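Local coordinates for malate dehydrogenase (Picrophilus torridus, PDB 4BGV), which probably catalyses the reversible NAD-dependent oxidation of malate to oxaloacetate in the tricarboxylic acid cycle, at residues Ile120-Asn125 against Ile129-Ile134; Ile103-Gly108 against Asp317-Asn322; Tyr258-His263 against Val269-Ile274. One frame throughout, in Å; residues are numbered along the deposited sequence.

Contact 1 of 3, residues Ile120-Asn125 against Ile129-Ile134; sequences IVVVTN and IMAYAI
In the beta-alpha-beta unit formed by strand 119-122, helix 127-138 and strand 145-147, V122 turns its side chain to the helix and packs against M130, A131 and I134. The strand and helix segments approach to 8.7 Å between axes, and their N-to-C directions differ by 142°, so the chain largely doubles back after leaving the sheet. The two methyls of V122 share out the helix surface. CG1 stands opposite the backbone N across the first torsion (chi1 -177°) and lies 3.8 Å from M130 CB, the two side chains crossing at about a right angle. CG2 points to the later turn of the helix, 3.9 Å from I134 CG1, where the side chains run past each other in opposite directions. A131 has no side chain beyond CB, 4.2 Å from V122 CG2, so V122 CG1 reaches the helix backbone itself, 3.8 Å from A131 N. With an alanine in place of V122 both methyls would go, which would probably open a gap between the strand and the helix, leaving M130 CB and I134 CG1 without their mates.

This is the Rossmann-type architecture of the NAD-binding domain, in which the loop at the C-terminal end of a parallel strand carries ligand-binding residues. Here V123, T124 and N125 are, by similarity, NAD-binding, and N125 also sits beside H180, the probable proton acceptor. T124 has both an apolar and a polar side: CG2 rests 4.0 Å from M130 CG, while OG1 is hydrogen-bonded to the carbonyl oxygen of A83. The bent, flexible chain of M130 passes close under the loop, its CG 3.2 Å from T124 O, and goes on to L97, I101 and M104 of helix 93-114. Farther down the strand, I120 CG2 meets I134 CG2 at 4.2 Å.

Contact 2 of 3, residues Ile103-Gly108 against Asp317-Asn322; sequences IMKSVG and DYFAKN
K105 on helix 93-114 and F319 near the end of helix 295-321 mark the nearest approach of the two backbones, 8.2 Å from CA to CA, a spacing that leaves the meeting to long side chains. Within 103-108, K105 makes the contact. With CG opposite the backbone N (chi1 -175°), its extended chain lays the methylenes along the F319 ring; the bend at the last torsion turns only NZ. CD sits over one face of that ring, displaced toward the rim, 4.0 Å from the centroid and 24° off the normal, a CH-pi contact. The nearest ring atom is F319 CE2, 3.6 Å from K105 CD. The same methylene lies at the edge of the Y318 ring, 4.1 Å from Y318 CE2, so that CD is set between two aromatic groups turned differently toward it. A lysine suits this partly exposed place because its methylenes can lie on the aromatics while the ammonium group goes on to polar partners.

K105 NZ makes a weak hydrogen bond of 3.5 Å to N322 O, and its salt bridge is with E109, one turn along its own helix. N322 in turn is held by its amide: ND2 donates to Y318 O over 3.0 Å with an N-H...O angle of 160°. That bond brings N322 ND2 over the centre of the Y318 ring, 3.5 Å above its plane, tying the last residues of the chain back onto the helix. Y318 also touches L98 and I101, and F319 touches I101, which widens the apolar seam; F319 meets K136 of helix 127-138 as well. The arrangement is plain helix-to-helix packing at the surface, by which the C-terminal helix of a lactate/malate dehydrogenase lies against its NAD-binding domain.

Contact 3 of 3, residues Tyr258-His263 against Val269-Ile274; sequences YITGEH and VNNLFI
I259 sits at the apolar centre, its CB 3.8 Å from V269 CG2 and its CG1 3.7 Å from I274 CG2. Three branched residues interlock here, and beyond them V269 and I274 reach helix 295-321. On the opposite face of the sheet Y258 meets F273: Y258 CB lies over the F273 ring, 4.0 Å from its centroid, in a CH-pi contact. The two rings are oblique, with planes 53° apart, and Y258 CD1 comes 3.5 Å from F273 CE1. F273 also touches A131, Y132 and Y135 of helix 127-138.

These are neighbouring antiparallel strands, 251-259 and 272-281, of a three-stranded sheet in the C-terminal domain, joined through helix 262-267. Y258 and F273 form a non-hydrogen-bonded pair, and the backbone is tied beside them by I259 N to L272 O at 2.9 Å and by N271 N to I259 O at 2.8 Å.

Outward from here the contact becomes polar. N271 has positive phi, a conformation asparagine tolerates well, and its ND2 makes a weak, bent hydrogen bond to Y258 OH. G261, whose positive phi (58°) favours glycine, donates its N to a water at 2.9 Å. That water gives a hydrogen bond to N270 OD1, which is also bonded to S264 OG.

Overall arrangement
Contact 1 is the hub. Its centre lies about 8 Å from the centre of the chain, about 12 Å from that of contact 2 and about 15 Å from that of contact 3. Helix 127-138 reaches both neighbours: A133 O meets F319 CZ at 3.4 Å, and A131 CB meets F273 CD2 at 3.7 Å. Contacts 2 and 3 do not touch, their nearest atoms being about 10 Å apart. Along the chain contact 1 closes before contact 3 opens, and both are nested in the long loop closed by contact 2. The Rossmann-type NAD-binding domain is thus packed on the C-terminal domain's antiparallel sheet and last helix, consistent with an active site formed between the two.

Contact 1 of 3, residues Ile120-Asn125 against Ile129-Ile134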
loop_
_atom_site.group_PDB
_atom_site.type_symbol
_atom_site.label_atom_id
_atom_site.label_comp_id
_atom_site.label_asym_id
_atom_site.label_seq_id
_atom_site.Cartn_x
_atom_site.Cartn_y
_atom_site.Cartn_z
ATOM N N ILE A 120 -14.983 7.867 20.337
ATOM C CA ILE A 120 -15.586 8.825 19.418
ATOM C C ILE A 120 -14.548 9.778 18.857
ATOM O O ILE A 120 -13.728 10.310 19.603
ATOM C CB ILE A 120 -16.687 9.668 20.125
ATOM C CG1 ILE A 120 -17.532 8.777 21.052
ATOM C CG2 ILE A 120 -17.544 10.420 19.082
ATOM C CD1 ILE A 120 -18.284 7.638 20.322
ATOM N N VAL A 121 -14.582 9.982 17.540
ATOM C CA VAL A 121 -13.774 11.015 16.880
ATOM C C VAL A 121 -14.728 12.068 16.334
ATOM O O VAL A 121 -15.495 11.809 15.398
ATOM C CB VAL A 121 -12.909 10.434 15.734
ATOM C CG1 VAL A 121 -12.240 11.562 14.941
ATOM C CG2 VAL A 121 -11.841 9.473 16.307
ATOM N N VAL A 122 -14.688 13.256 16.935
ATOM C CA VAL A 122 -15.628 14.320 16.589
ATOM C C VAL A 122 -14.990 15.276 15.590
ATOM O O VAL A 122 -13.892 15.766 15.823
ATOM C CB VAL A 122 -16.079 15.095 17.854
ATOM C CG1 VAL A 122 -17.125 16.149 17.501
ATOM C CG2 VAL A 122 -16.640 14.124 18.881
ATOM N N VAL A 123 -15.693 15.535 14.485
ATOM C CA VAL A 123 -15.159 16.320 13.372
ATOM C C VAL A 123 -15.848 17.676 13.226
ATOM O O VAL A 123 -15.222 18.661 12.845
ATOM C CB VAL A 123 -15.336 15.555 12.049
ATOM C CG1 VAL A 123 -14.978 16.433 10.823
ATOM C CG2 VAL A 123 -14.528 14.247 12.076
ATOM N N THR A 124 -17.142 17.705 13.504
ATOM C CA THR A 124 -17.939 18.931 13.422
ATOM C C THR A 124 -17.230 20.138 14.074
ATOM O O THR A 124 -16.828 20.079 15.236
ATOM C CB THR A 124 -19.318 18.694 14.084
ATOM O OG1 THR A 124 -19.897 17.477 13.576
ATOM C CG2 THR A 124 -20.268 19.857 13.808
ATOM N N ASN A 125 -17.059 21.220 13.320
ATOM C CA ASN A 125 -16.283 22.381 13.780
ATOM C C ASN A 125 -17.123 23.397 14.583
ATOM O O ASN A 125 -18.283 23.628 14.263
ATOM C CB ASN A 125 -15.598 23.052 12.575
ATOM C CG ASN A 125 -14.851 24.333 12.942
ATOM O OD1 ASN A 125 -13.700 24.295 13.388
ATOM N ND2 ASN A 125 -15.498 25.477 12.730
ATOM N N ILE A 129 -15.231 22.232 21.052
ATOM C CA ILE A 129 -16.545 22.460 21.666
ATOM C C ILE A 129 -17.524 21.329 21.346
ATOM O O ILE A 129 -18.316 20.924 22.202
ATOM C CB ILE A 129 -17.188 23.812 21.235
ATOM C CG1 ILE A 129 -16.150 24.930 21.254
ATOM C CG2 ILE A 129 -18.409 24.152 22.117
ATOM C CD1 ILE A 129 -15.396 25.077 22.596
ATOM N N MET A 130 -17.507 20.846 20.110
ATOM C CA MET A 130 -18.419 19.772 19.720
ATOM C C MET A 130 -18.082 18.459 20.429
ATOM O O MET A 130 -18.986 17.689 20.747
ATOM C CB MET A 130 -18.467 19.588 18.197
ATOM C CG MET A 130 -19.026 20.801 17.459
ATOM S SD MET A 130 -20.592 21.404 18.120
ATOM C CE MET A 130 -20.308 23.167 18.106
ATOM N N ALA A 131 -16.796 18.211 20.688
ATOM C CA ALA A 131 -16.398 17.074 21.513
ATOM C C ALA A 131 -16.915 17.233 22.941
ATOM O O ALA A 131 -17.376 16.278 23.567
ATOM C CB ALA A 131 -14.863 16.897 21.507
ATOM N N TYR A 132 -16.823 18.451 23.461
ATOM C CA TYR A 132 -17.366 18.755 24.783
ATOM C C TYR A 132 -18.867 18.470 24.825
ATOM O O TYR A 132 -19.359 17.836 25.757
ATOM C CB TYR A 132 -17.053 20.207 25.147
ATOM C CG TYR A 132 -17.459 20.620 26.542
ATOM C CD1 TYR A 132 -16.981 19.942 27.669
ATOM C CD2 TYR A 132 -18.314 21.689 26.736
ATOM C CE1 TYR A 132 -17.358 20.328 28.949
ATOM C CE2 TYR A 132 -18.692 22.082 28.002
ATOM C CZ TYR A 132 -18.212 21.404 29.103
ATOM O OH TYR A 132 -18.602 21.816 30.351
ATOM N N ALA A 133 -19.584 18.881 23.783
ATOM C CA ALA A 133 -21.015 18.596 23.708
ATOM C C ALA A 133 -21.300 17.090 23.632
ATOM O O ALA A 133 -22.233 16.594 24.265
ATOM C CB ALA A 133 -21.647 19.321 22.521
ATOM N N ILE A 134 -20.507 16.370 22.846
ATOM C CA ILE A 134 -20.683 14.919 22.735
ATOM C C ILE A 134 -20.486 14.265 24.107
ATOM O O ILE A 134 -21.230 13.354 24.491
ATOM C CB ILE A 134 -19.738 14.308 21.671
ATOM C CG1 ILE A 134 -20.211 14.671 20.253
ATOM C CG2 ILE A 134 -19.642 12.777 21.814
ATOM C CD1 ILE A 134 -21.546 14.002 19.817
#

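Contact 2 of 3, residues Ile103-Gly108 against Asp317-Asn322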
loop_
_atom_site.group_PDB
_atom_site.type_symbol
_atom_site.label_atom_id
_atom_site.label_comp_id
_atom_site.label_asym_id
_atom_site.label_seq_id
_atom_site.Cartn_x
_atom_site.Cartn_y
_atom_site.Cartn_z
ATOM N N ILE A 103 -27.198 19.527 17.566
ATOM C CA ILE A 103 -26.991 18.315 16.781
ATOM C C ILE A 103 -26.104 17.322 17.549
ATOM O O ILE A 103 -26.398 16.126 17.599
ATOM C CB ILE A 103 -26.394 18.647 15.391
ATOM C CG1 ILE A 103 -27.399 19.459 14.568
ATOM C CG2 ILE A 103 -26.020 17.382 14.639
ATOM C CD1 ILE A 103 -26.809 20.086 13.321
ATOM N N MET A 104 -25.051 17.823 18.187
ATOM C CA MET A 104 -24.168 16.957 18.969
ATOM C C MET A 104 -24.918 16.351 20.148
ATOM O O MET A 104 -24.684 15.196 20.504
ATOM C CB MET A 104 -22.935 17.723 19.489
ATOM C CG MET A 104 -21.998 18.271 18.411
ATOM S SD MET A 104 -21.298 17.006 17.326
ATOM C CE MET A 104 -22.409 17.121 15.931
ATOM N N LYS A 105 -25.808 17.135 20.757
ATOM C CA LYS A 105 -26.594 16.643 21.885
ATOM C C LYS A 105 -27.430 15.426 21.463
ATOM O O LYS A 105 -27.393 14.387 22.122
ATOM C CB LYS A 105 -27.467 17.753 22.509
ATOM C CG LYS A 105 -28.215 17.310 23.769
ATOM C CD LYS A 105 -28.777 18.503 24.565
ATOM C CE LYS A 105 -29.484 18.048 25.852
ATOM N NZ LYS A 105 -30.693 17.209 25.577
ATOM N N SER A 106 -28.156 15.539 20.356
ATOM C CA SER A 106 -28.981 14.424 19.907
ATOM C C SER A 106 -28.138 13.254 19.387
ATOM O O SER A 106 -28.484 12.093 19.615
ATOM C CB SER A 106 -30.018 14.868 18.866
ATOM O OG SER A 106 -29.400 15.193 17.636
ATOM N N VAL A 107 -27.042 13.553 18.687
ATOM C CA VAL A 107 -26.125 12.494 18.263
ATOM C C VAL A 107 -25.533 11.762 19.466
ATOM O O VAL A 107 -25.500 10.528 19.494
ATOM C CB VAL A 107 -25.004 13.010 17.326
ATOM C CG1 VAL A 107 -23.880 11.993 17.215
ATOM C CG2 VAL A 107 -25.572 13.309 15.935
ATOM N N GLY A 108 -25.092 12.519 20.469
ATOM C CA GLY A 108 -24.515 11.925 21.667
ATOM C C GLY A 108 -25.507 11.080 22.445
ATOM O O GLY A 108 -25.150 10.044 23.021
ATOM N N ASP A 317 -24.622 26.423 28.924
ATOM C CA ASP A 317 -25.882 27.153 28.954
ATOM C C ASP A 317 -26.949 26.485 28.089
ATOM O O ASP A 317 -28.097 26.348 28.515
ATOM C CB ASP A 317 -25.667 28.608 28.522
ATOM C CG ASP A 317 -26.961 29.386 28.432
ATOM O OD1 ASP A 317 -27.486 29.814 29.487
ATOM O OD2 ASP A 317 -27.450 29.583 27.298
ATOM N N TYR A 318 -26.571 26.069 26.881
ATOM C CA TYR A 318 -27.498 25.339 26.021
ATOM C C TYR A 318 -28.022 24.083 26.714
ATOM O O TYR A 318 -29.225 23.832 26.716
ATOM C CB TYR A 318 -26.852 24.960 24.683
ATOM C CG TYR A 318 -27.796 24.237 23.743
ATOM C CD1 TYR A 318 -28.629 24.947 22.889
ATOM C CD2 TYR A 318 -27.852 22.845 23.709
ATOM C CE1 TYR A 318 -29.495 24.293 22.030
ATOM C CE2 TYR A 318 -28.715 22.180 22.855
ATOM C CZ TYR A 318 -29.531 22.907 22.015
ATOM O OH TYR A 318 -30.391 22.260 21.161
ATOM N N PHE A 319 -27.116 23.292 27.284
ATOM C CA PHE A 319 -27.510 22.050 27.949
ATOM C C PHE A 319 -28.400 22.330 29.159
ATOM O O PHE A 319 -29.367 21.609 29.415
ATOM C CB PHE A 319 -26.284 21.224 28.358
ATOM C CG PHE A 319 -25.798 20.277 27.287
ATOM C CD1 PHE A 319 -25.025 20.739 26.230
ATOM C CD2 PHE A 319 -26.108 18.926 27.345
ATOM C CE1 PHE A 319 -24.576 19.875 25.249
ATOM C CE2 PHE A 319 -25.658 18.047 26.365
ATOM C CZ PHE A 319 -24.891 18.525 25.313
ATOM N N ALA A 320 -28.074 23.388 29.894
ATOM C CA ALA A 320 -28.868 23.782 31.050
ATOM C C ALA A 320 -30.286 24.185 30.647
ATOM O O ALA A 320 -31.237 23.916 31.377
ATOM C CB ALA A 320 -28.187 24.917 31.800
ATOM N N LYS A 321 -30.419 24.822 29.484
ATOM C CA LYS A 321 -31.710 25.313 29.003
ATOM C C LYS A 321 -32.545 24.209 28.354
ATOM O O LYS A 321 -33.742 24.378 28.127
ATOM C CB LYS A 321 -31.511 26.445 27.990
ATOM C CG LYS A 321 -30.992 27.760 28.564
ATOM C CD LYS A 321 -30.867 28.799 27.445
ATOM C CE LYS A 321 -30.330 30.140 27.939
ATOM N NZ LYS A 321 -31.182 30.782 28.975
ATOM N N ASN A 322 -31.914 23.083 28.043
ATOM C CA ASN A 322 -32.620 22.001 27.363
ATOM C C ASN A 322 -32.562 20.682 28.122
ATOM O O ASN A 322 -32.242 19.641 27.552
ATOM C CB ASN A 322 -32.116 21.848 25.926
ATOM C CG ASN A 322 -32.498 23.032 25.054
ATOM O OD1 ASN A 322 -33.625 23.113 24.557
ATOM N ND2 ASN A 322 -31.571 23.968 24.878
#

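Contact 3 of 3, residues Tyr258-His263 against Val269-Ile274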
loop_
_atom_site.group_PDB
_atom_site.type_symbol
_atom_site.label_atom_id
_atom_site.label_comp_id
_atom_site.label_asym_id
_atom_site.label_seq_id
_atom_site.Cartn_x
_atom_site.Cartn_y
_atom_site.Cartn_z
ATOM N N TYR A 258 -9.790 16.087 26.499
ATOM C CA TYR A 258 -10.288 16.542 27.785
ATOM C C TYR A 258 -9.141 16.762 28.765
ATOM O O TYR A 258 -8.365 15.845 29.022
ATOM C CB TYR A 258 -11.233 15.482 28.338
ATOM C CG TYR A 258 -12.078 15.920 29.503
ATOM C CD1 TYR A 258 -13.044 16.909 29.351
ATOM C CD2 TYR A 258 -11.942 15.322 30.748
ATOM C CE1 TYR A 258 -13.846 17.296 30.412
ATOM C CE2 TYR A 258 -12.754 15.693 31.807
ATOM C CZ TYR A 258 -13.688 16.688 31.636
ATOM O OH TYR A 258 -14.478 17.071 32.691
ATOM N N ILE A 259 -9.049 17.973 29.309
ATOM C CA ILE A 259 -7.952 18.367 30.200
ATOM C C ILE A 259 -8.412 18.362 31.659
ATOM O O ILE A 259 -9.380 19.050 32.006
ATOM C CB ILE A 259 -7.457 19.797 29.853
ATOM C CG1 ILE A 259 -7.236 19.932 28.345
ATOM C CG2 ILE A 259 -6.189 20.157 30.660
ATOM C CD1 ILE A 259 -6.094 19.046 27.785
ATOM N N THR A 260 -7.745 17.568 32.499
ATOM C CA THR A 260 -8.056 17.502 33.929
ATOM C C THR A 260 -6.819 17.233 34.751
ATOM O O THR A 260 -5.753 16.969 34.210
ATOM C CB THR A 260 -9.005 16.351 34.287
ATOM O OG1 THR A 260 -8.470 15.111 33.804
ATOM C CG2 THR A 260 -10.356 16.581 33.722
ATOM N N GLY A 261 -6.976 17.294 36.071
ATOM C CA GLY A 261 -5.923 16.902 36.992
ATOM C C GLY A 261 -4.658 17.696 36.773
ATOM O O GLY A 261 -4.704 18.916 36.626
ATOM N N GLU A 262 -3.525 17.005 36.718
ATOM C CA GLU A 262 -2.247 17.700 36.646
ATOM C C GLU A 262 -2.077 18.442 35.326
ATOM O O GLU A 262 -1.368 19.439 35.267
ATOM C CB GLU A 262 -1.080 16.747 36.905
ATOM C CG GLU A 262 0.077 17.388 37.663
ATOM C CD GLU A 262 -0.232 17.660 39.138
ATOM O OE1 GLU A 262 -1.403 17.536 39.564
ATOM O OE2 GLU A 262 0.713 17.999 39.881
ATOM N N HIS A 263 -2.751 17.969 34.278
ATOM C CA HIS A 263 -2.680 18.623 32.974
ATOM C C HIS A 263 -3.259 20.042 32.975
ATOM O O HIS A 263 -2.872 20.871 32.156
ATOM C CB HIS A 263 -3.370 17.766 31.906
ATOM C CG HIS A 263 -2.789 16.396 31.778
ATOM N ND1 HIS A 263 -1.483 16.179 31.386
ATOM C CD2 HIS A 263 -3.327 15.172 31.992
ATOM C CE1 HIS A 263 -1.243 14.880 31.364
ATOM N NE2 HIS A 263 -2.343 14.247 31.734
ATOM N N VAL A 269 -6.685 25.180 31.635
ATOM C CA VAL A 269 -8.117 24.938 31.535
ATOM C C VAL A 269 -8.430 23.720 32.361
ATOM O O VAL A 269 -7.568 22.849 32.549
ATOM C CB VAL A 269 -8.587 24.646 30.092
ATOM C CG1 VAL A 269 -8.587 25.901 29.266
ATOM C CG2 VAL A 269 -7.713 23.563 29.439
ATOM N N ASN A 270 -9.661 23.642 32.847
ATOM C CA ASN A 270 -10.066 22.450 33.573
ATOM C C ASN A 270 -11.440 21.955 33.144
ATOM O O ASN A 270 -12.391 22.735 33.032
ATOM C CB ASN A 270 -10.022 22.699 35.081
ATOM C CG ASN A 270 -10.250 21.437 35.883
ATOM O OD1 ASN A 270 -9.472 20.480 35.799
ATOM N ND2 ASN A 270 -11.321 21.426 36.676
ATOM N N ASN A 271 -11.521 20.650 32.920
ATOM C CA ASN A 271 -12.754 19.982 32.522
ATOM C C ASN A 271 -13.348 20.519 31.228
ATOM O O ASN A 271 -14.563 20.661 31.120
ATOM C CB ASN A 271 -13.787 20.048 33.633
ATOM C CG ASN A 271 -13.231 19.599 34.950
ATOM O OD1 ASN A 271 -13.398 20.271 35.972
ATOM N ND2 ASN A 271 -12.535 18.473 34.937
ATOM N N LEU A 272 -12.473 20.833 30.278
ATOM C CA LEU A 272 -12.853 21.266 28.931
ATOM C C LEU A 272 -12.004 20.498 27.928
ATOM O O LEU A 272 -10.977 19.921 28.300
ATOM C CB LEU A 272 -12.586 22.763 28.754
ATOM C CG LEU A 272 -13.402 23.710 29.625
ATOM C CD1 LEU A 272 -13.154 25.141 29.219
ATOM C CD2 LEU A 272 -14.869 23.351 29.502
ATOM N N PHE A 273 -12.437 20.479 26.666
ATOM C CA PHE A 273 -11.631 19.930 25.567
ATOM C C PHE A 273 -10.842 21.040 24.862
ATOM O O PHE A 273 -11.388 22.101 24.575
ATOM C CB PHE A 273 -12.522 19.245 24.532
ATOM C CG PHE A 273 -13.043 17.899 24.953
ATOM C CD1 PHE A 273 -14.063 17.797 25.886
ATOM C CD2 PHE A 273 -12.553 16.734 24.363
ATOM C CE1 PHE A 273 -14.573 16.551 26.259
ATOM C CE2 PHE A 273 -13.061 15.490 24.720
ATOM C CZ PHE A 273 -14.062 15.399 25.679
ATOM N N ILE A 274 -9.561 20.799 24.587
ATOM C CA ILE A 274 -8.769 21.741 23.801
ATOM C C ILE A 274 -7.642 20.975 23.090
ATOM O O ILE A 274 -7.257 19.891 23.527
ATOM C CB ILE A 274 -8.223 22.909 24.693
ATOM C CG1 ILE A 274 -7.753 24.095 23.837
ATOM C CG2 ILE A 274 -7.147 22.412 25.656
ATOM C CD1 ILE A 274 -7.641 25.415 24.643
HETATM O O HOH W 1 -9.028 18.319 37.813
#